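Local coordinates for type III secretion system effector protein ExoU (Pseudomonas fluorescens, PDB 4QMK), which is probably a patatin-like phospholipase delivered by type III secretion and directed to the plasma membrane by a domain that binds phosphatidylinositol 4,5-bisphosphate, at residues Q477-A482 with R508-L513. Residues are numbered along the deposited sequence; the frame is centred on the assembly and turned at random.
Sequences QQALQA and RNLDAL
An antiparallel helix pair, with helix 464-491 running one way and helix 501-513 returning beside it, brings A479 against L510 and L513 and sets L480 against L510. The axes of 477-482 and 508-513 approach to 9.5 Å and their directions differ by 161°, so the two run nearly side by side. The small side chain facing across is that of A479: its CA lies 5.8 Å from the CA of L510, and its methyl points at the facing helix. The CB of A479 sits 3.8 Å from CD2 of L510 and 4.2 Å from CD2 of L513, each leucine offering one branch to the same methyl.

L510 also reaches L480, the residue after A479. Its CD2 is 3.9 Å from CD2 of L480, and its CD1 stands 4.1 Å from that same L480 methyl, so both branches of L510 bear on one branch of L480. The two leucine side chains cross at about a right angle. In L480, CG lies beside the backbone N and opposite the carbonyl carbon (chi1 -68°), an orientation that carries the methyl end closer to the facing helix than the root of the side chain would suggest. The contact is wholly apolar and modest, burying 174 Å² in all.

The surrounding helices extend this small interface. L510, the buried member, also touches L483 one turn further along helix 464-491, whereas L513 rests on D475 and A476 of the preceding turn. Helix 517-526 adds a third wall, with L523 against L510 and R526 against L480. On helix 501-513, D511 accepts hydrogen bonds from the backbone N of K555 and V556, tying helix 501-513 to the start of helix 555-585.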
# COMPACT_ATOMS: atom_id res chain seq x y z
N GLN A 477 4.77 37.91 3.51
CA GLN A 477 5.41 36.85 4.30
C GLN A 477 4.80 36.81 5.69
O GLN A 477 4.56 35.74 6.22
CB GLN A 477 6.96 37.03 4.46
CG GLN A 477 7.84 36.42 3.36
CD GLN A 477 9.09 37.27 2.92
OE1 GLN A 477 9.40 38.39 3.44
NE2 GLN A 477 9.79 36.75 1.88
N GLN A 478 4.49 37.95 6.29
CA GLN A 478 3.91 37.92 7.63
C GLN A 478 2.46 37.45 7.65
O GLN A 478 2.08 36.68 8.53
CB GLN A 478 4.04 39.26 8.33
CG GLN A 478 5.49 39.62 8.58
CD GLN A 478 5.70 41.01 9.17
OE1 GLN A 478 4.75 41.80 9.41
NE2 GLN A 478 6.97 41.32 9.43
N ALA A 479 1.65 37.88 6.71
CA ALA A 479 0.26 37.48 6.73
C ALA A 479 0.16 36.00 6.44
O ALA A 479 -0.70 35.33 7.03
CB ALA A 479 -0.53 38.27 5.72
N LEU A 480 1.00 35.47 5.51
CA LEU A 480 0.95 34.01 5.18
C LEU A 480 1.39 33.22 6.37
O LEU A 480 0.83 32.17 6.67
CB LEU A 480 1.79 33.63 3.93
CG LEU A 480 1.25 34.18 2.62
CD1 LEU A 480 2.28 34.20 1.52
CD2 LEU A 480 0.01 33.42 2.18
N GLN A 481 2.40 33.71 7.08
CA GLN A 481 2.85 33.05 8.32
C GLN A 481 1.71 33.02 9.33
O GLN A 481 1.42 31.97 9.89
CB GLN A 481 4.06 33.74 8.88
CG GLN A 481 4.61 33.04 10.11
CD GLN A 481 5.03 31.60 9.83
OE1 GLN A 481 5.88 31.35 8.97
NE2 GLN A 481 4.48 30.63 10.60
N ALA A 482 1.00 34.13 9.52
CA ALA A 482 -0.16 34.16 10.46
C ALA A 482 -1.21 33.13 10.03
O ALA A 482 -1.84 32.50 10.85
CB ALA A 482 -0.79 35.57 10.52
N ARG A 508 -9.06 37.50 6.31
CA ARG A 508 -9.45 38.87 6.14
C ARG A 508 -8.20 39.69 5.95
O ARG A 508 -8.17 40.56 5.08
CB ARG A 508 -10.25 39.39 7.34
CG ARG A 508 -11.70 38.92 7.40
CD ARG A 508 -12.51 39.76 8.41
NE ARG A 508 -11.92 39.70 9.76
CZ ARG A 508 -12.19 38.75 10.66
NH1 ARG A 508 -13.04 37.76 10.39
NH2 ARG A 508 -11.60 38.78 11.84
N ASN A 509 -7.18 39.44 6.76
CA ASN A 509 -6.00 40.23 6.68
C ASN A 509 -5.33 40.07 5.37
O ASN A 509 -5.10 41.06 4.67
CB ASN A 509 -5.10 39.96 7.87
CG ASN A 509 -5.63 40.59 9.17
OD1 ASN A 509 -6.50 41.47 9.16
ND2 ASN A 509 -5.13 40.14 10.27
N LEU A 510 -5.09 38.80 4.96
CA LEU A 510 -4.58 38.51 3.61
C LEU A 510 -5.35 39.20 2.50
O LEU A 510 -4.76 39.79 1.62
CB LEU A 510 -4.65 37.01 3.30
CG LEU A 510 -3.43 36.14 3.57
CD1 LEU A 510 -3.76 34.73 3.23
CD2 LEU A 510 -2.24 36.61 2.75
N ASP A 511 -6.68 39.14 2.51
CA ASP A 511 -7.43 39.88 1.48
C ASP A 511 -7.13 41.39 1.49
O ASP A 511 -7.08 42.00 0.44
CB ASP A 511 -8.94 39.73 1.68
CG ASP A 511 -9.47 38.39 1.20
OD1 ASP A 511 -8.67 37.38 1.01
OD2 ASP A 511 -10.73 38.36 1.04
N ALA A 512 -6.95 41.99 2.67
CA ALA A 512 -6.75 43.45 2.76
C ALA A 512 -5.36 43.85 2.25
O ALA A 512 -5.12 44.99 1.85
CB ALA A 512 -6.92 43.92 4.20
N LEU A 513 -4.45 42.91 2.28
CA LEU A 513 -3.09 43.17 1.81
C LEU A 513 -3.04 43.57 0.30
O LEU A 513 -2.26 44.44 -0.11
CB LEU A 513 -2.25 41.93 2.05
CG LEU A 513 -0.82 42.18 2.38
CD1 LEU A 513 -0.86 42.83 3.72
CD2 LEU A 513 -0.04 40.88 2.43